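Local coordinates for microcin B17-processing protein McbC (Escherichia coli str. K-12 substr. MG1655, PDB 6GRH) that is the flavin-dependent oxidoreductase of microcin B17 maturation, needed to convert the inactive precursor into the active peptide, at residues H4-L8 with V9-H13; H13-P17 with E18-I22; N31-L35 with P36-E40; S45-L49 with A50-K54. All coordinates share one frame; numbering follows the deposited sequence. Where two conformers were deposited one is given.

Contact 1: H4-L8 with V9-H13; sequences HELSL and VEVTH
Ser7 caps the short, weakly bonded helix 8-12 through the amide of Val9. Two kinds of bond fasten this N-terminus. The first uses the side chain: Ser7 OG accepts from Val9 N at 3.2 Å, with an N-H...O angle of 144°. The hydroxyl sits opposite its own backbone N (chi1 176°), a rotation that swings it forward over the first turn. Serine suits the place because its single short arm reaches an amide that no preceding carbonyl can serve. The second kind is backbone to backbone. Ser7 O takes Glu10 N at 3.1 Å, the donor standing well above the carbonyl plane, whereas Leu8 O receives Thr12 N at 2.9 Å in a straighter i to i+4 bond.

Apolar contact completes the cap. Leu6, the residue before the N-cap, lays its CD2 against Val11 CG2 at 4.0 Å, the two side chains crossing at about a right angle. This i to i+5 pairing across a helix start is a hydrophobic staple. Leu6 also presents CD1 to Glu10 CB at 4.2 Å, so both of its branches are used. Val11 CG2 lies 4.3 Å from Leu8 CD2 as well.

Although a glutamate three residues after a capping serine could close a capping box, the Glu10 chain bends at chi2 (-80°) and its OE2 bonds to Tyr277 OH of the McbD chain. This suggests that the serine and the staple secure the helix start, while the acidic side chain serves the contact with McbD.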
loop_
_atom_site.group_PDB
_atom_site.type_symbol
_atom_site.label_atom_id
_atom_site.label_comp_id
_atom_site.label_asym_id
_atom_site.label_seq_id
_atom_site.Cartn_x
_atom_site.Cartn_y
_atom_site.Cartn_z
ATOM N N HIS D 4 -3.011 -28.900 24.462
ATOM C CA HIS D 4 -2.089 -28.139 23.632
ATOM C C HIS D 4 -2.561 -26.691 23.360
ATOM O O HIS D 4 -2.122 -26.063 22.391
ATOM C CB HIS D 4 -1.931 -28.881 22.301
ATOM C CG HIS D 4 -1.654 -30.347 22.455
ATOM N ND1 HIS D 4 -0.424 -30.833 22.838
ATOM C CD2 HIS D 4 -2.458 -31.428 22.301
ATOM C CE1 HIS D 4 -0.477 -32.151 22.913
ATOM N NE2 HIS D 4 -1.702 -32.539 22.590
ATOM N N GLU D 5 -3.429 -26.162 24.217
ATOM C CA GLU D 5 -4.099 -24.903 23.935
ATOM C C GLU D 5 -3.130 -23.732 24.015
ATOM O O GLU D 5 -2.271 -23.697 24.869
ATOM C CB GLU D 5 -5.274 -24.667 24.899
ATOM C CG GLU D 5 -6.219 -23.547 24.450
ATOM C CD GLU D 5 -7.326 -23.245 25.459
ATOM O OE1 GLU D 5 -7.502 -24.019 26.418
ATOM O OE2 GLU D 5 -8.012 -22.216 25.281
ATOM N N LEU D 6 -3.258 -22.807 23.077
ATOM C CA LEU D 6 -2.564 -21.540 23.099
ATOM C C LEU D 6 -3.639 -20.463 23.022
ATOM O O LEU D 6 -4.504 -20.502 22.132
ATOM C CB LEU D 6 -1.652 -21.415 21.876
ATOM C CG LEU D 6 -1.101 -20.012 21.569
ATOM C CD1 LEU D 6 -0.248 -19.535 22.738
ATOM C CD2 LEU D 6 -0.323 -20.040 20.270
ATOM N N SER D 7 -3.559 -19.494 23.921
ATOM C CA SER D 7 -4.450 -18.351 23.886
ATOM C C SER D 7 -3.898 -17.303 22.922
ATOM O O SER D 7 -2.727 -16.944 23.007
ATOM C CB SER D 7 -4.582 -17.725 25.273
ATOM O OG SER D 7 -5.394 -16.558 25.174
ATOM N N LEU D 8 -4.753 -16.767 22.056
ATOM C CA LEU D 8 -4.345 -15.661 21.189
ATOM C C LEU D 8 -3.935 -14.352 21.939
ATOM O O LEU D 8 -3.256 -13.500 21.360
ATOM C CB LEU D 8 -5.431 -15.400 20.132
ATOM C CG LEU D 8 -5.592 -16.523 19.112
ATOM C CD1 LEU D 8 -6.793 -16.291 18.197
ATOM C CD2 LEU D 8 -4.308 -16.695 18.306
ATOM N N VAL D 9 -4.360 -14.218 23.195
ATOM C CA VAL D 9 -3.901 -13.152 24.085
ATOM C C VAL D 9 -2.377 -13.106 24.163
ATOM O O VAL D 9 -1.783 -12.032 24.138
ATOM C CB VAL D 9 -4.473 -13.339 25.497
ATOM C CG1 VAL D 9 -3.931 -12.267 26.443
ATOM C CG2 VAL D 9 -6.003 -13.321 25.449
ATOM N N GLU D 10 -1.764 -14.287 24.227
ATOM C CA GLU D 10 -0.303 -14.424 24.338
ATOM C C GLU D 10 0.375 -13.979 23.040
ATOM O O GLU D 10 1.441 -13.365 23.079
ATOM C CB GLU D 10 0.108 -15.871 24.673
ATOM C CG GLU D 10 -0.418 -16.400 26.001
ATOM C CD GLU D 10 0.372 -15.935 27.222
ATOM O OE1 GLU D 10 1.340 -15.146 27.077
ATOM O OE2 GLU D 10 0.038 -16.394 28.358
ATOM N N VAL D 11 -0.258 -14.300 21.918
ATOM C CA VAL D 11 0.223 -13.927 20.603
ATOM C C VAL D 11 0.176 -12.420 20.397
ATOM O O VAL D 11 1.175 -11.825 19.963
ATOM C CB VAL D 11 -0.556 -14.671 19.488
ATOM C CG1 VAL D 11 -0.226 -14.123 18.110
ATOM C CG2 VAL D 11 -0.240 -16.146 19.586
ATOM N N THR D 12 -0.951 -11.789 20.733
ATOM C CA THR D 12 -1.122 -10.377 20.383
ATOM C C THR D 12 -0.131 -9.440 21.120
ATOM O O THR D 12 0.168 -8.355 20.646
ATOM C CB THR D 12 -2.575 -9.907 20.559
ATOM O OG1 THR D 12 -2.801 -8.727 19.778
ATOM C CG2 THR D 12 -2.892 -9.628 22.017
ATOM N N HIS D 13 0.371 -9.881 22.268
ATOM C CA HIS D 13 1.439 -9.183 22.970
ATOM C C HIS D 13 2.630 -8.802 22.064
ATOM O O HIS D 13 3.269 -7.789 22.307
ATOM C CB HIS D 13 1.893 -10.041 24.164
ATOM C CG HIS D 13 2.758 -9.322 25.138
ATOM N ND1 HIS D 13 2.334 -8.201 25.823
ATOM C CD2 HIS D 13 4.019 -9.580 25.571
ATOM C CE1 HIS D 13 3.311 -7.785 26.615
ATOM N NE2 HIS D 13 4.340 -8.608 26.483
#

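Contact 2: H13-P17 with E18-I22; sequences HYTDP and EVLAI
Asp16 grips the amides of Glu18 and Val19 at the start of helix 17-27, a classic N-cap whose bond to Glu18 also makes an Asx turn. Its OD1 takes Glu18 N at 2.9 Å, met nearly along the C-O axis, and reaches Val19 N by a weak bond at 3.5 Å. The carboxylate gets there because CG lies opposite the backbone N (chi1 -179°), bringing it forward beside the helix end. An aspartate suits this place: one oxygen spans two amides, and its negative charge probably also interacts well with the helix dipole.

Over one face of the carboxylate, Val19 CG2 packs against Asp16 CG at 3.7 Å, the two side chains crossing at about a right angle. The main chain then takes over, Leu20 N bonding to Asp16 O at 3.0 Å and Ala21 N to Pro17 O at 3.1 Å. Proline is apt in the first turn, since its fixed phi is already helical and its missing N-H costs no bond there.

Further out, Asp16 OD2 forms a salt bridge with Arg203, fixing the carboxylate from its other oxygen. Thr15 OG1 is hydrogen-bonded to Glu196, and the Glu18 carboxylate to backbone N atoms of Arg210 and Asn211 of the McbB chain. On the apolar side of the cap, in the positions of a hydrophobic staple, Thr15 CG2 meets Leu20 CD2 at 4.1 Å.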
loop_
_atom_site.group_PDB
_atom_site.type_symbol
_atom_site.label_atom_id
_atom_site.label_comp_id
_atom_site.label_asym_id
_atom_site.label_seq_id
_atom_site.Cartn_x
_atom_site.Cartn_y
_atom_site.Cartn_z
ATOM N N HIS D 13 0.371 -9.881 22.268
ATOM C CA HIS D 13 1.439 -9.183 22.970
ATOM C C HIS D 13 2.630 -8.802 22.064
ATOM O O HIS D 13 3.269 -7.789 22.307
ATOM C CB HIS D 13 1.893 -10.041 24.164
ATOM C CG HIS D 13 2.758 -9.322 25.138
ATOM N ND1 HIS D 13 2.334 -8.201 25.823
ATOM C CD2 HIS D 13 4.019 -9.580 25.571
ATOM C CE1 HIS D 13 3.311 -7.785 26.615
ATOM N NE2 HIS D 13 4.340 -8.608 26.483
ATOM N N TYR D 14 2.908 -9.590 21.025
ATOM C CA TYR D 14 4.027 -9.320 20.114
ATOM C C TYR D 14 3.638 -8.712 18.780
ATOM O O TYR D 14 4.505 -8.496 17.945
ATOM C CB TYR D 14 4.810 -10.612 19.853
ATOM C CG TYR D 14 5.423 -11.174 21.112
ATOM C CD1 TYR D 14 6.629 -10.697 21.586
ATOM C CD2 TYR D 14 4.780 -12.164 21.838
ATOM C CE1 TYR D 14 7.182 -11.181 22.756
ATOM C CE2 TYR D 14 5.318 -12.655 23.017
ATOM C CZ TYR D 14 6.533 -12.167 23.459
ATOM O OH TYR D 14 7.083 -12.642 24.599
ATOM N N THR D 15 2.352 -8.423 18.565
ATOM C CA THR D 15 1.879 -7.968 17.265
ATOM C C THR D 15 2.344 -6.540 16.965
ATOM O O THR D 15 2.271 -5.654 17.817
ATOM C CB THR D 15 0.336 -8.088 17.184
ATOM O OG1 THR D 15 0.016 -9.480 17.128
ATOM C CG2 THR D 15 -0.240 -7.369 15.975
ATOM N N ASP D 16 2.832 -6.343 15.745
ATOM C CA ASP D 16 3.119 -5.005 15.234
ATOM C C ASP D 16 1.877 -4.559 14.448
ATOM O O ASP D 16 1.542 -5.174 13.428
ATOM C CB ASP D 16 4.371 -5.027 14.342
ATOM C CG ASP D 16 4.736 -3.643 13.803
ATOM O OD1 ASP D 16 3.836 -2.792 13.630
ATOM O OD2 ASP D 16 5.933 -3.377 13.568
ATOM N N PRO D 17 1.179 -3.506 14.920
ATOM C CA PRO D 17 -0.104 -3.132 14.306
ATOM C C PRO D 17 0.045 -2.566 12.888
ATOM O O PRO D 17 -0.895 -2.603 12.132
ATOM C CB PRO D 17 -0.652 -2.044 15.252
ATOM C CG PRO D 17 0.555 -1.487 15.904
ATOM C CD PRO D 17 1.531 -2.607 16.034
ATOM N N GLU D 18 1.218 -2.044 12.568
ATOM C CA GLU D 18 1.502 -1.574 11.221
ATOM C C GLU D 18 1.593 -2.771 10.259
ATOM O O GLU D 18 1.004 -2.751 9.182
ATOM C CB GLU D 18 2.787 -0.755 11.207
ATOM C CG GLU D 18 3.091 -0.080 9.870
ATOM C CD GLU D 18 2.354 1.244 9.661
ATOM O OE1 GLU D 18 1.574 1.679 10.549
ATOM O OE2 GLU D 18 2.571 1.881 8.601
ATOM N N VAL D 19 2.306 -3.815 10.673
ATOM C CA VAL D 19 2.440 -5.015 9.870
ATOM C C VAL D 19 1.049 -5.634 9.654
ATOM O O VAL D 19 0.677 -5.964 8.524
ATOM C CB VAL D 19 3.396 -6.016 10.528
ATOM C CG1 VAL D 19 3.459 -7.306 9.763
ATOM C CG2 VAL D 19 4.799 -5.423 10.588
ATOM N N LEU D 20 0.292 -5.780 10.738
ATOM C CA LEU D 20 -1.027 -6.373 10.653
ATOM C C LEU D 20 -1.936 -5.649 9.663
ATOM O O LEU D 20 -2.577 -6.300 8.841
ATOM C CB LEU D 20 -1.670 -6.435 12.015
ATOM C CG LEU D 20 -3.051 -7.056 12.090
ATOM C CD1 LEU D 20 -2.977 -8.506 11.641
ATOM C CD2 LEU D 20 -3.540 -6.961 13.527
ATOM N N ALA D 21 -1.995 -4.326 9.756
ATOM C CA ALA D 21 -2.848 -3.521 8.880
ATOM C C ALA D 21 -2.426 -3.611 7.431
ATOM O O ALA D 21 -3.267 -3.782 6.566
ATOM C CB ALA D 21 -2.860 -2.060 9.325
ATOM N N ILE D 22 -1.119 -3.525 7.178
ATOM C CA ILE D 22 -0.605 -3.592 5.817
ATOM C C ILE D 22 -0.888 -4.953 5.190
ATOM O O ILE D 22 -1.289 -5.030 3.995
ATOM C CB ILE D 22 0.898 -3.212 5.775
ATOM C CG1 ILE D 22 1.010 -1.691 6.055
ATOM C CG2 ILE D 22 1.549 -3.585 4.440
ATOM C CD1 ILE D 22 2.421 -1.145 6.252
#

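Contact 3: N31-L35 with P36-E40; sequences NFASL and PEFAE
Leu35 rests on the ring of Phe38, the two side chains lying side by side and pointing the same way. CB of the leucine stands over one face of the ring, 4.0 Å from CD2. Farther out, the CD1 methyl is a bump over the same face, above the CE2-CZ rim, 3.6 Å from Phe38 CE2 and 3.8 Å from CZ. The leucine can follow the ring in this way because its CG is turned opposite the carbonyl carbon (chi1 -66°), and Phe38 makes the same choice at its own CG. A branched aliphatic chain suits a flat partner, since one branch can spread along it. At the ring edge, near its plane, lies Ala33 O, while the small Ala33 CB approaches CE2 at 4.3 Å. The ring thus fills the corner between Leu35 over its face and Ala33 at its edge.

What folds the chain back to bring leucine and phenylalanine together is a type I beta turn: Phe38 N bonds to Leu35 O at 3.1 Å, the donor well above the carbonyl plane. Pro36 fits the second position of the turn, which needs just the phi its ring imposes. A further bond from Ala39 N to Pro36 O extends the tight 3-10 winding.

Glu37 folds back at chi2 (86°) and sets OE1 3.8 Å from Leu35 CB, while OE2 makes a salt bridge with Arg172. Leu35 also packs on Tyr242 of helix 240-246, and Phe266 of the McbB chain meets the Phe38 ring edge to face.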
loop_
_atom_site.group_PDB
_atom_site.type_symbol
_atom_site.label_atom_id
_atom_site.label_comp_id
_atom_site.label_asym_id
_atom_site.label_seq_id
_atom_site.Cartn_x
_atom_site.Cartn_y
_atom_site.Cartn_z
ATOM N N ASN D 31 -9.768 -10.904 -2.355
ATOM C CA ASN D 31 -11.054 -11.475 -1.997
ATOM C C ASN D 31 -11.991 -11.296 -3.201
ATOM O O ASN D 31 -11.889 -10.312 -3.916
ATOM C CB ASN D 31 -11.641 -10.776 -0.774
ATOM C CG ASN D 31 -11.007 -11.219 0.558
ATOM O OD1 ASN D 31 -10.233 -12.161 0.647
ATOM N ND2 ASN D 31 -11.379 -10.546 1.589
ATOM N N PHE D 32 -12.961 -12.195 -3.325
ATOM C CA PHE D 32 -13.899 -12.238 -4.440
ATOM C C PHE D 32 -15.309 -12.017 -3.936
ATOM O O PHE D 32 -15.614 -12.340 -2.802
ATOM C CB PHE D 32 -13.858 -13.630 -5.105
ATOM C CG PHE D 32 -12.783 -13.826 -6.140
ATOM C CD1 PHE D 32 -11.788 -12.877 -6.395
ATOM C CD2 PHE D 32 -12.763 -15.017 -6.872
ATOM C CE1 PHE D 32 -10.813 -13.110 -7.345
ATOM C CE2 PHE D 32 -11.790 -15.254 -7.837
ATOM C CZ PHE D 32 -10.814 -14.291 -8.081
ATOM N N ALA D 33 -16.123 -11.399 -4.769
ATOM C CA ALA D 33 -17.576 -11.431 -4.672
ATOM C C ALA D 33 -18.049 -12.333 -5.801
ATOM O O ALA D 33 -18.217 -11.905 -6.928
ATOM C CB ALA D 33 -18.146 -10.036 -4.813
ATOM N N SER D 34 -18.241 -13.604 -5.479
ATOM C CA SER D 34 -18.541 -14.629 -6.451
ATOM C C SER D 34 -19.883 -15.234 -6.065
ATOM O O SER D 34 -19.959 -16.067 -5.175
ATOM C CB SER D 34 -17.440 -15.678 -6.394
ATOM O OG SER D 34 -17.783 -16.782 -7.207
ATOM N N LEU D 35 -20.944 -14.799 -6.703
ATOM C CA LEU D 35 -22.292 -15.293 -6.377
ATOM C C LEU D 35 -23.053 -15.567 -7.651
ATOM O O LEU D 35 -22.830 -14.878 -8.626
ATOM C CB LEU D 35 -23.068 -14.225 -5.610
ATOM C CG LEU D 35 -22.615 -13.802 -4.220
ATOM C CD1 LEU D 35 -23.587 -12.754 -3.713
ATOM C CD2 LEU D 35 -22.626 -14.990 -3.270
ATOM N N PRO D 36 -23.989 -16.534 -7.637
ATOM C CA PRO D 36 -24.805 -16.766 -8.848
ATOM C C PRO D 36 -25.520 -15.508 -9.348
ATOM O O PRO D 36 -25.609 -15.293 -10.548
ATOM C CB PRO D 36 -25.832 -17.822 -8.402
ATOM C CG PRO D 36 -25.216 -18.469 -7.218
ATOM C CD PRO D 36 -24.391 -17.420 -6.533
ATOM N N GLU D 37 -26.009 -14.680 -8.428
ATOM C CA GLU D 37 -26.775 -13.486 -8.790
ATOM C C GLU D 37 -25.928 -12.407 -9.472
ATOM O O GLU D 37 -26.488 -11.496 -10.045
ATOM C CB GLU D 37 -27.473 -12.874 -7.563
ATOM C CG GLU D 37 -28.540 -13.760 -6.937
ATOM C CD GLU D 37 -28.006 -14.760 -5.917
ATOM O OE1 GLU D 37 -26.786 -14.865 -5.685
ATOM O OE2 GLU D 37 -28.831 -15.462 -5.310
ATOM N N PHE D 38 -24.602 -12.496 -9.401
ATOM C CA PHE D 38 -23.734 -11.556 -10.110
ATOM C C PHE D 38 -23.130 -12.112 -11.426
ATOM O O PHE D 38 -22.199 -11.504 -11.963
ATOM C CB PHE D 38 -22.573 -11.112 -9.209
ATOM C CG PHE D 38 -22.975 -10.511 -7.877
ATOM C CD1 PHE D 38 -24.187 -9.864 -7.678
ATOM C CD2 PHE D 38 -22.063 -10.548 -6.823
ATOM C CE1 PHE D 38 -24.510 -9.317 -6.447
ATOM C CE2 PHE D 38 -22.372 -9.990 -5.586
ATOM C CZ PHE D 38 -23.607 -9.374 -5.402
ATOM N N ALA D 39 -23.674 -13.215 -11.964
ATOM C CA ALA D 39 -23.055 -13.921 -13.122
ATOM C C ALA D 39 -22.929 -13.089 -14.389
ATOM O O ALA D 39 -21.950 -13.210 -15.128
ATOM C CB ALA D 39 -23.822 -15.201 -13.451
ATOM N N GLU D 40 -23.912 -12.257 -14.648
ATOM C CA GLU D 40 -23.919 -11.472 -15.872
ATOM C C GLU D 40 -23.289 -10.081 -15.733
ATOM O O GLU D 40 -23.269 -9.320 -16.694
ATOM C CB GLU D 40 -25.349 -11.390 -16.381
ATOM C CG GLU D 40 -25.903 -12.795 -16.614
ATOM C CD GLU D 40 -27.367 -12.800 -16.959
ATOM O OE1 GLU D 40 -28.130 -12.000 -16.382
ATOM O OE2 GLU D 40 -27.760 -13.616 -17.807
#

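Contact 4: S45-L49 with A50-K54; sequences SAVPL and AHLEK
Leu52 and Val47 hold the centre of this small loop, their side chains crossing at a slant. The CD2 methyl of the leucine does the touching, 3.7 Å from Val47 CB and equally close to CG1. Its other methyl, CD1, faces Leu49 CD1 at 4.3 Å. With CG opposite the carbonyl carbon (chi1 -82°), Leu52 is carried back toward the preceding chain. A valine, branched at CB, offers the leucine a broad surface close to the backbone.

Ser45 adds a polar edge. Its OG donates to Val47 O at 2.7 Å, in the carbonyl plane and on a lone pair, so the hydroxyl is occupied by the main chain although both Leu52 methyls lie 4.1 Å from it.

His51 is turned differently. Its ring offers an edge to Pro48, with ND1 4.1 Å from CB of the proline; that nitrogen is buried here and has no polar partner in the model. Pro48 itself also packs on Tyr14 of the second subunit, and Val47 on Phe200 of that subunit, so the loop also packs against the second subunit.

The backbone explains how residues so near in sequence face one another. His51 N bonds to Pro48 O at 3.0 Å, and Leu52 N to Leu49 O at 3.3 Å with a 161° angle at hydrogen. These bonds close two overlapping type I beta turns.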
loop_
_atom_site.group_PDB
_atom_site.type_symbol
_atom_site.label_atom_id
_atom_site.label_comp_id
_atom_site.label_asym_id
_atom_site.label_seq_id
_atom_site.Cartn_x
_atom_site.Cartn_y
_atom_site.Cartn_z
ATOM N N SER D 45 -11.899 -14.474 -15.049
ATOM C CA SER D 45 -10.693 -14.606 -15.879
ATOM C C SER D 45 -10.489 -13.351 -16.696
ATOM O O SER D 45 -11.354 -12.962 -17.454
ATOM C CB SER D 45 -10.814 -15.801 -16.844
ATOM O OG SER D 45 -9.679 -15.886 -17.699
ATOM N N ALA D 46 -9.298 -12.772 -16.618
ATOM C CA ALA D 46 -8.942 -11.646 -17.456
ATOM C C ALA D 46 -8.554 -12.092 -18.861
ATOM O O ALA D 46 -8.456 -11.264 -19.763
ATOM C CB ALA D 46 -7.846 -10.828 -16.811
ATOM N N VAL D 47 -8.359 -13.397 -19.059
ATOM C CA VAL D 47 -8.084 -13.951 -20.359
ATOM C C VAL D 47 -9.387 -14.547 -20.970
ATOM O O VAL D 47 -10.058 -15.314 -20.309
ATOM C CB VAL D 47 -7.036 -15.063 -20.230
ATOM C CG1 VAL D 47 -6.680 -15.624 -21.596
ATOM C CG2 VAL D 47 -5.786 -14.537 -19.494
ATOM N N PRO D 48 -9.704 -14.235 -22.225
ATOM C CA PRO D 48 -10.913 -14.845 -22.815
ATOM C C PRO D 48 -10.799 -16.358 -22.888
ATOM O O PRO D 48 -9.706 -16.879 -23.135
ATOM C CB PRO D 48 -10.972 -14.225 -24.202
ATOM C CG PRO D 48 -10.248 -12.928 -24.069
ATOM C CD PRO D 48 -9.156 -13.170 -23.078
ATOM N N LEU D 49 -11.913 -17.049 -22.648
ATOM C CA LEU D 49 -11.952 -18.531 -22.624
ATOM C C LEU D 49 -11.258 -19.191 -23.813
ATOM O O LEU D 49 -10.546 -20.179 -23.637
ATOM C CB LEU D 49 -13.412 -19.045 -22.547
ATOM C CG LEU D 49 -13.661 -20.561 -22.354
ATOM C CD1 LEU D 49 -13.336 -20.992 -20.923
ATOM C CD2 LEU D 49 -15.100 -20.939 -22.711
ATOM N N ALA D 50 -11.457 -18.625 -25.001
ATOM C CA ALA D 50 -10.913 -19.161 -26.261
ATOM C C ALA D 50 -9.391 -19.113 -26.369
ATOM O O ALA D 50 -8.819 -19.804 -27.201
ATOM C CB ALA D 50 -11.512 -18.416 -27.437
ATOM N N HIS D 51 -8.745 -18.268 -25.576
ATOM C CA HIS D 51 -7.290 -18.164 -25.583
ATOM C C HIS D 51 -6.613 -18.832 -24.390
ATOM O O HIS D 51 -5.379 -18.842 -24.317
ATOM C CB HIS D 51 -6.895 -16.689 -25.643
ATOM C CG HIS D 51 -7.235 -16.042 -26.944
ATOM N ND1 HIS D 51 -8.176 -15.045 -27.057
ATOM C CD2 HIS D 51 -6.774 -16.269 -28.196
ATOM C CE1 HIS D 51 -8.266 -14.667 -28.315
ATOM N NE2 HIS D 51 -7.428 -15.397 -29.028
ATOM N N LEU D 52 -7.386 -19.400 -23.469
ATOM C CA LEU D 52 -6.807 -19.977 -22.255
ATOM C C LEU D 52 -5.978 -21.224 -22.521
ATOM O O LEU D 52 -5.017 -21.472 -21.799
ATOM C CB LEU D 52 -7.887 -20.287 -21.211
ATOM C CG LEU D 52 -8.355 -19.128 -20.351
ATOM C CD1 LEU D 52 -9.545 -19.568 -19.507
ATOM C CD2 LEU D 52 -7.237 -18.632 -19.432
ATOM N N GLU D 53 -6.319 -21.978 -23.571
ATOM C CA GLU D 53 -5.612 -23.224 -23.885
ATOM C C GLU D 53 -4.100 -23.016 -24.031
ATOM O O GLU D 53 -3.305 -23.837 -23.543
ATOM C CB GLU D 53 -6.174 -23.889 -25.157
ATOM C CG GLU D 53 -5.817 -25.379 -25.305
ATOM C CD GLU D 53 -4.422 -25.669 -25.877
ATOM O OE1 GLU D 53 -3.792 -24.756 -26.459
ATOM O OE2 GLU D 53 -3.941 -26.829 -25.756
ATOM N N LYS D 54 -3.706 -21.916 -24.672
ATOM C CA LYS D 54 -2.291 -21.638 -24.892
ATOM C C LYS D 54 -1.480 -21.420 -23.593
ATOM O O LYS D 54 -0.254 -21.510 -23.610
ATOM C CB LYS D 54 -2.097 -20.472 -25.885
ATOM C CG LYS D 54 -1.789 -19.098 -25.285
ATOM C CD LYS D 54 -1.168 -18.146 -26.314
ATOM C CE LYS D 54 -2.149 -17.674 -27.370
ATOM N NZ LYS D 54 -3.186 -16.782 -26.773
#

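Contacts 1 and 2 share His13 and lie on consecutive helices, 8-12 and 17-27, their centres 15 Å apart; Glu196 ties them together by hydrogen bonds to Thr12 of one and Thr15 of the other. Contacts 3 and 4 form a second pair, with nearest atoms about 7 Å apart; the Pro36 side chain lies about 13 Å and that of Leu52 about 10 Å from a bound FMN. Contacts 1 and 4 lie on opposite sides of the chain's centre, 45 Å between centres, yet the second subunit touches both. Tyr14 of contact 2 in one copy meets Pro48 of contact 4 in the other.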